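Local structure of glucoamylase (Thermoanaerobacterium thermosaccharolyticum, 1LF6) at residues S34-V40 against P645-P651; T80-V86 against L213-K217; H338-S342 against I378-I384. The protein hydrolyses terminal alpha-1,4-linked glucose units one after another from the non-reducing ends of glucan chains, releasing beta-D-glucose, as a family 15 glucoamylase. All coordinates share one frame; numbering follows the deposited sequence.

Overall arrangement
Interactions 1 and 3 both lie near the probable active site, while interaction 2 lies far from it. Residues 34-40 and 645-651 (interaction 1) join the N-terminal beta-sandwich to the helical barrel, and Asp647 touches Trp325, a probable substrate-binding residue. Interaction 3 pairs two loops of the barrel; its Trp341 reaches the probable proton donor Glu438. The centres of interactions 1 and 3 are 21 Å apart, their nearest atoms about 8 Å. Interaction 2 closes a loop against a helix end within the beta domain, 31 Å from interaction 1 and 47 Å from interaction 3, centre to centre. Along the chain, both interactions 2 and 3 fall inside the long loop that interaction 1 closes.

Interaction 1 (S34-V40 against P645-P651); sequences SAQKQGV and PTDSASP
Ser650, Gln36 and Ala35 carry this contact between the loop leading into strand 39-42 and the irregular 645-651 segment, 605 residues apart in the chain. The hydroxyl of Ser650 donates to the backbone carbonyl of Ala35, Ser650 OG lying 2.7 Å from Ala35 O, in the carbonyl plane and on a lone pair. With chi1 at 84°, OG sits between the backbone N and carbonyl carbon of its own residue and is directed at the Ala35 carbonyl. The Ala35 methyl fits against the backbone of the 645-651 loop, its CB 3.6 Å from the carbonyl oxygens of both Asp647 and Ser648.

Gln36 starts away from the partner loop, but a bend at chi2 (64°) swings its amide across the Pro645 ring, bringing Gln36 NE2 to 3.6 Å from Pro645 CB. The same NE2 donates to a water, which in turn donates to Thr646 O and Ser648 O; OE1 is taken by Asn629. At one end Ser34 OG gives a hydrogen bond to Asp647 OD1 at 2.9 Å, arriving on the syn side, 22° out of the carboxylate plane. At the other, Val40 CG1 packs on Pro651 CD at 3.7 Å, next to a cis peptide bond. Since Asp647 also touches Trp325, a probable substrate-binding residue, this domain interface probably lies at the margin of the substrate pocket, joining the N-terminal beta-sandwich to the (alpha/alpha)6 barrel of family 15.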
# COMPACT_ATOMS: atom_id res chain seq x y z
N SER A 34 -5.45 8.12 -8.99
CA SER A 34 -6.37 7.41 -8.13
C SER A 34 -5.59 6.35 -7.35
O SER A 34 -4.72 5.66 -7.90
CB SER A 34 -7.45 6.73 -8.96
OG SER A 34 -8.25 5.88 -8.16
N ALA A 35 -5.91 6.22 -6.06
CA ALA A 35 -5.24 5.26 -5.19
C ALA A 35 -5.70 3.82 -5.40
O ALA A 35 -5.10 2.88 -4.86
CB ALA A 35 -5.41 5.66 -3.73
N GLN A 36 -6.78 3.63 -6.16
CA GLN A 36 -7.29 2.29 -6.46
C GLN A 36 -6.39 1.76 -7.58
O GLN A 36 -6.40 2.28 -8.70
CB GLN A 36 -8.76 2.36 -6.91
CG GLN A 36 -9.24 1.18 -7.74
CD GLN A 36 -9.23 -0.16 -7.00
OE1 GLN A 36 -9.51 -1.20 -7.60
NE2 GLN A 36 -8.91 -0.14 -5.70
N LYS A 37 -5.60 0.74 -7.26
CA LYS A 37 -4.67 0.20 -8.23
C LYS A 37 -5.06 -1.14 -8.84
O LYS A 37 -5.55 -2.04 -8.14
CB LYS A 37 -3.28 0.07 -7.60
CG LYS A 37 -2.75 1.36 -6.99
CD LYS A 37 -2.69 2.48 -8.02
CE LYS A 37 -2.07 3.73 -7.42
NZ LYS A 37 -2.09 4.89 -8.37
N GLN A 38 -4.83 -1.26 -10.14
CA GLN A 38 -5.12 -2.49 -10.87
C GLN A 38 -3.95 -3.44 -10.67
O GLN A 38 -4.07 -4.65 -10.85
CB GLN A 38 -5.27 -2.20 -12.37
CG GLN A 38 -6.57 -1.54 -12.76
CD GLN A 38 -6.58 -1.14 -14.22
OE1 GLN A 38 -5.80 -0.29 -14.64
NE2 GLN A 38 -7.45 -1.76 -15.00
N GLY A 39 -2.80 -2.87 -10.31
CA GLY A 39 -1.62 -3.68 -10.09
C GLY A 39 -0.43 -2.88 -9.60
O GLY A 39 -0.40 -1.65 -9.71
N VAL A 40 0.54 -3.58 -9.03
CA VAL A 40 1.76 -2.97 -8.54
C VAL A 40 2.88 -3.96 -8.82
O VAL A 40 2.65 -5.16 -8.85
CB VAL A 40 1.69 -2.68 -7.01
CG1 VAL A 40 0.52 -1.75 -6.71
CG2 VAL A 40 1.56 -3.99 -6.23
N PRO A 645 -14.40 -1.24 -3.97
CA PRO A 645 -13.40 -0.35 -3.37
C PRO A 645 -13.76 1.13 -3.42
O PRO A 645 -14.38 1.60 -4.38
CB PRO A 645 -12.13 -0.63 -4.18
CG PRO A 645 -12.37 -1.99 -4.80
CD PRO A 645 -13.84 -1.94 -5.14
N THR A 646 -13.38 1.87 -2.38
CA THR A 646 -13.61 3.31 -2.37
C THR A 646 -12.29 3.84 -2.93
O THR A 646 -11.53 3.06 -3.50
CB THR A 646 -13.81 3.86 -0.93
OG1 THR A 646 -12.61 3.69 -0.17
CG2 THR A 646 -14.96 3.12 -0.25
N ASP A 647 -12.01 5.13 -2.80
CA ASP A 647 -10.75 5.62 -3.32
C ASP A 647 -9.67 5.60 -2.23
O ASP A 647 -8.69 6.33 -2.30
CB ASP A 647 -10.88 7.03 -3.88
CG ASP A 647 -9.85 7.31 -4.97
OD1 ASP A 647 -10.05 6.82 -6.10
OD2 ASP A 647 -8.83 7.99 -4.68
N SER A 648 -9.89 4.76 -1.23
CA SER A 648 -8.96 4.63 -0.13
C SER A 648 -7.68 3.95 -0.63
O SER A 648 -7.61 3.50 -1.78
CB SER A 648 -9.59 3.79 0.98
OG SER A 648 -9.98 2.52 0.47
N ALA A 649 -6.68 3.89 0.24
CA ALA A 649 -5.42 3.27 -0.12
C ALA A 649 -5.61 1.84 -0.61
O ALA A 649 -6.49 1.11 -0.15
CB ALA A 649 -4.48 3.29 1.09
N SER A 650 -4.77 1.46 -1.58
CA SER A 650 -4.77 0.10 -2.13
C SER A 650 -3.51 -0.03 -2.98
O SER A 650 -3.15 0.89 -3.72
CB SER A 650 -6.00 -0.16 -2.99
OG SER A 650 -5.80 0.33 -4.30
N PRO A 651 -2.81 -1.16 -2.86
CA PRO A 651 -3.14 -2.26 -1.95
C PRO A 651 -2.81 -1.93 -0.49
O PRO A 651 -1.79 -1.30 -0.22
CB PRO A 651 -2.27 -3.41 -2.48
CG PRO A 651 -1.09 -2.71 -3.08
CD PRO A 651 -1.73 -1.54 -3.80
O HOH W 1 -9.09 1.83 -3.51

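Interaction 2 (T80-V86 against L213-K217); sequences TDGKSFV and LDENK
An Asx turn and an ST turn shape the 80-86 loop of the N-terminal beta-sandwich, and Lys217 reaches onto it, its methylenes and amine meeting the carbonyls of Lys83 and Ser84. Lys217 is the first residue to leave helical phi/psi at the end of the helix, with a positive phi (62°), and its side chain runs out extended until a bend at chi4 (-53°) turns the amine onto the loop. There Lys217 NZ donates to Ser84 O at 2.8 Å, in the carbonyl plane. The methylenes behind it are tightly placed, Lys217 CD standing 3.0 Å from Lys83 O.

Asp81 folds this part of the loop: its OD2 accepts from the backbone N of Lys83, above the carboxylate plane, and of Ser84, on the syn lone pair. Thr80 OG1 braces the loop from the other end, accepting from Gly82 N and donating to Phe85 O at 2.6 Å. Replacing Lys217 by an alanine would probably leave Ser84 O without this charged donor and open a gap beside Val86, whose CG2 packs on Lys217 CG at 3.7 Å. The other methyl of Val86, CG1, reaches Leu213 CB at 4.0 Å, and Ile78 of strand 70-80 touches both residues. Across the narrowest backbone approach, Gly82 CA points its hydrogen almost straight (177°) at Lys217 O, 3.3 Å away.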
# COMPACT_ATOMS: atom_id res chain seq x y z
N THR A 80 -7.07 9.89 -31.35
CA THR A 80 -7.98 10.77 -32.06
C THR A 80 -8.05 10.37 -33.53
O THR A 80 -7.24 9.57 -34.00
CB THR A 80 -7.53 12.24 -31.96
OG1 THR A 80 -8.53 13.09 -32.54
CG2 THR A 80 -6.21 12.44 -32.70
N ASP A 81 -9.02 10.93 -34.24
CA ASP A 81 -9.18 10.66 -35.66
C ASP A 81 -8.60 11.83 -36.45
O ASP A 81 -8.62 11.84 -37.68
CB ASP A 81 -10.66 10.48 -36.00
CG ASP A 81 -11.48 11.72 -35.67
OD1 ASP A 81 -12.71 11.71 -35.94
OD2 ASP A 81 -10.91 12.70 -35.15
N GLY A 82 -8.09 12.82 -35.72
CA GLY A 82 -7.52 14.00 -36.34
C GLY A 82 -8.60 14.91 -36.89
O GLY A 82 -8.30 15.90 -37.56
N LYS A 83 -9.85 14.59 -36.59
CA LYS A 83 -10.98 15.36 -37.08
C LYS A 83 -11.91 15.87 -35.98
O LYS A 83 -12.15 17.07 -35.87
CB LYS A 83 -11.79 14.53 -38.07
CG LYS A 83 -10.98 13.98 -39.23
CD LYS A 83 -11.84 13.11 -40.13
CE LYS A 83 -11.02 12.50 -41.25
NZ LYS A 83 -11.85 11.62 -42.10
N SER A 84 -12.44 14.95 -35.18
CA SER A 84 -13.37 15.35 -34.12
C SER A 84 -13.10 14.81 -32.72
O SER A 84 -12.60 15.54 -31.86
CB SER A 84 -14.80 14.98 -34.54
OG SER A 84 -14.88 13.62 -34.93
N PHE A 85 -13.41 13.54 -32.48
CA PHE A 85 -13.23 12.95 -31.15
C PHE A 85 -11.78 12.83 -30.66
O PHE A 85 -10.85 12.67 -31.45
CB PHE A 85 -13.91 11.57 -31.10
CG PHE A 85 -13.22 10.51 -31.92
CD1 PHE A 85 -12.09 9.86 -31.44
CD2 PHE A 85 -13.72 10.17 -33.17
CE1 PHE A 85 -11.46 8.88 -32.19
CE2 PHE A 85 -13.09 9.18 -33.93
CZ PHE A 85 -11.96 8.54 -33.44
N VAL A 86 -11.62 12.91 -29.34
CA VAL A 86 -10.32 12.81 -28.68
C VAL A 86 -10.50 12.09 -27.34
O VAL A 86 -10.70 12.73 -26.31
CB VAL A 86 -9.72 14.21 -28.40
CG1 VAL A 86 -8.38 14.07 -27.71
CG2 VAL A 86 -9.57 14.98 -29.70
N LEU A 213 -4.55 18.75 -28.43
CA LEU A 213 -5.47 17.87 -29.14
C LEU A 213 -6.93 18.28 -28.98
O LEU A 213 -7.74 18.10 -29.89
CB LEU A 213 -5.31 16.42 -28.66
CG LEU A 213 -3.96 15.72 -28.87
CD1 LEU A 213 -4.04 14.30 -28.34
CD2 LEU A 213 -3.58 15.71 -30.34
N ASP A 214 -7.27 18.82 -27.82
CA ASP A 214 -8.65 19.26 -27.58
C ASP A 214 -9.04 20.39 -28.52
O ASP A 214 -10.22 20.59 -28.80
CB ASP A 214 -8.80 19.72 -26.13
CG ASP A 214 -8.76 18.58 -25.14
OD1 ASP A 214 -8.66 18.84 -23.93
OD2 ASP A 214 -8.85 17.42 -25.58
N GLU A 215 -8.04 21.12 -29.00
CA GLU A 215 -8.25 22.25 -29.89
C GLU A 215 -7.97 21.92 -31.36
O GLU A 215 -8.69 22.38 -32.24
CB GLU A 215 -7.37 23.42 -29.46
CG GLU A 215 -7.46 24.64 -30.37
CD GLU A 215 -6.42 25.69 -30.04
OE1 GLU A 215 -6.44 26.77 -30.69
OE2 GLU A 215 -5.59 25.46 -29.14
N ASN A 216 -6.92 21.14 -31.60
CA ASN A 216 -6.54 20.79 -32.96
C ASN A 216 -6.74 19.31 -33.28
O ASN A 216 -6.83 18.92 -34.45
CB ASN A 216 -5.07 21.16 -33.19
CG ASN A 216 -4.78 22.60 -32.85
OD1 ASN A 216 -5.33 23.52 -33.46
ND2 ASN A 216 -3.91 22.82 -31.87
N LYS A 217 -6.80 18.48 -32.24
CA LYS A 217 -6.98 17.05 -32.42
C LYS A 217 -5.80 16.50 -33.21
O LYS A 217 -5.92 15.53 -33.96
CB LYS A 217 -8.30 16.79 -33.13
CG LYS A 217 -9.45 17.51 -32.46
CD LYS A 217 -10.75 17.38 -33.22
CE LYS A 217 -11.79 18.33 -32.65
NZ LYS A 217 -11.95 18.15 -31.18

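Interaction 3 (H338-S342 against I378-I384)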
# COMPACT_ATOMS: atom_id res chain seq x y z
N HIS A 338 3.51 5.79 2.59
CA HIS A 338 4.84 5.36 2.19
C HIS A 338 5.77 5.43 3.40
O HIS A 338 6.98 5.61 3.25
CB HIS A 338 5.39 6.22 1.06
CG HIS A 338 4.60 6.12 -0.21
ND1 HIS A 338 3.36 6.71 -0.36
CD2 HIS A 338 4.85 5.48 -1.37
CE1 HIS A 338 2.88 6.43 -1.56
NE2 HIS A 338 3.77 5.69 -2.19
N LEU A 339 5.19 5.30 4.58
CA LEU A 339 5.95 5.33 5.82
C LEU A 339 5.96 3.93 6.41
O LEU A 339 5.21 3.06 5.96
CB LEU A 339 5.32 6.32 6.80
CG LEU A 339 5.36 7.78 6.35
CD1 LEU A 339 4.50 8.64 7.26
CD2 LEU A 339 6.80 8.26 6.34
N VAL A 340 6.80 3.72 7.41
CA VAL A 340 6.90 2.42 8.06
C VAL A 340 6.27 2.47 9.44
O VAL A 340 6.67 3.28 10.28
CB VAL A 340 8.39 1.98 8.22
CG1 VAL A 340 8.46 0.58 8.84
CG2 VAL A 340 9.10 2.00 6.87
N TRP A 341 5.27 1.63 9.65
CA TRP A 341 4.58 1.54 10.94
C TRP A 341 4.93 0.19 11.54
O TRP A 341 4.81 -0.85 10.89
CB TRP A 341 3.07 1.60 10.77
CG TRP A 341 2.47 2.98 10.70
CD1 TRP A 341 1.97 3.72 11.74
CD2 TRP A 341 2.24 3.74 9.51
NE1 TRP A 341 1.42 4.89 11.27
CE2 TRP A 341 1.57 4.93 9.91
CE3 TRP A 341 2.51 3.54 8.15
CZ2 TRP A 341 1.18 5.91 8.99
CZ3 TRP A 341 2.12 4.51 7.24
CH2 TRP A 341 1.46 5.69 7.66
N SER A 342 5.36 0.21 12.79
CA SER A 342 5.71 -1.00 13.51
C SER A 342 4.54 -1.99 13.47
O SER A 342 4.75 -3.20 13.29
CB SER A 342 6.05 -0.64 14.96
OG SER A 342 6.12 -1.78 15.77
N ILE A 378 9.92 3.03 19.77
CA ILE A 378 9.34 3.04 18.44
C ILE A 378 8.47 4.27 18.22
O ILE A 378 7.42 4.43 18.86
CB ILE A 378 8.45 1.79 18.20
CG1 ILE A 378 9.29 0.51 18.29
CG2 ILE A 378 7.77 1.88 16.83
CD1 ILE A 378 10.34 0.37 17.20
N PRO A 379 8.88 5.18 17.32
CA PRO A 379 8.06 6.37 17.08
C PRO A 379 6.78 6.00 16.32
O PRO A 379 6.72 4.93 15.71
CB PRO A 379 9.00 7.28 16.28
CG PRO A 379 9.89 6.32 15.56
CD PRO A 379 10.16 5.23 16.58
N GLN A 380 5.77 6.87 16.36
CA GLN A 380 4.50 6.60 15.69
C GLN A 380 4.75 5.90 14.37
O GLN A 380 4.15 4.86 14.07
CB GLN A 380 3.71 7.89 15.45
CG GLN A 380 2.36 7.66 14.77
CD GLN A 380 1.44 8.87 14.80
OE1 GLN A 380 0.38 8.87 14.21
NE2 GLN A 380 1.85 9.90 15.48
N ASN A 381 5.65 6.47 13.58
CA ASN A 381 6.05 5.90 12.30
C ASN A 381 7.37 6.53 11.89
O ASN A 381 7.81 7.52 12.48
CB ASN A 381 4.96 6.12 11.23
CG ASN A 381 4.53 7.58 11.10
OD1 ASN A 381 3.40 7.87 10.72
ND2 ASN A 381 5.44 8.49 11.41
N THR A 382 8.02 5.95 10.89
CA THR A 382 9.30 6.47 10.43
C THR A 382 9.38 6.43 8.91
O THR A 382 8.63 5.71 8.26
CB THR A 382 10.47 5.61 10.94
OG1 THR A 382 10.27 4.26 10.50
CG2 THR A 382 10.55 5.63 12.46
N TRP A 383 10.31 7.21 8.36
CA TRP A 383 10.53 7.20 6.93
C TRP A 383 11.26 5.88 6.73
O TRP A 383 11.75 5.29 7.69
CB TRP A 383 11.46 8.34 6.50
CG TRP A 383 10.93 9.69 6.80
CD1 TRP A 383 11.06 10.38 7.97
CD2 TRP A 383 10.21 10.54 5.91
NE1 TRP A 383 10.47 11.61 7.86
CE2 TRP A 383 9.93 11.73 6.61
CE3 TRP A 383 9.76 10.40 4.59
CZ2 TRP A 383 9.23 12.80 6.03
CZ3 TRP A 383 9.06 11.45 4.01
CH2 TRP A 383 8.80 12.64 4.73
N ILE A 384 11.35 5.41 5.49
CA ILE A 384 12.03 4.15 5.24
C ILE A 384 13.50 4.21 5.69
O ILE A 384 14.10 3.18 5.98
CB ILE A 384 11.95 3.76 3.75
CG1 ILE A 384 12.40 4.92 2.86
CG2 ILE A 384 10.52 3.37 3.41
CD1 ILE A 384 12.33 4.61 1.38
O HOH W 2 9.70 6.76 4.02
O HOH W 3 8.63 2.32 12.14
O HOH W 4 6.47 2.74 13.99
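The carbonyl oxygen of Val340 is gripped twice: Thr382 N donates to it in the carbonyl plane, with 3.1 Å between Thr382 N and Val340 O, and a water that also meets Thr382 OG1 donates to it as well. In return Val340 N gives a nearly straight bond to Thr382 O at 2.8 Å. Together the two bonds make a single antiparallel bridge, a hydrogen-bonded pair between otherwise irregular loops. Waters extend the link at both ends, one joining His338 O to Ile384 N, another joining Ser342 N to Pro379 O.

Side chains pack on both sides of the bridge. Asn381 sets its CB over one face of Trp341, a CH-pi contact 3.7 Å from CB to the centroid of the five-membered ring and only 8° off the ring normal. Its CG lies between the backbone N and carbonyl carbon (chi1 52°), and the side chain runs alongside the indole, pointing the same way, with amide and ring planes 80° apart. Leu339 CD2 in turn lies over one face of Trp383, toward the rim, 4.1 Å from Trp383 CE3. Val340 CG2 crosses Ile384 at about a right angle, 4.0 Å from Ile384 CG2, and Ser342 CB meets Ile378 CG2 at 3.6 Å.

Trp341 NE1 donates to Glu438 OE2, the probable proton donor. The bridge and the Asn381 contact thus probably act as a second shell, helping to hold the indole whose N-H is likely to help orient that carboxylate in the barrel's active site.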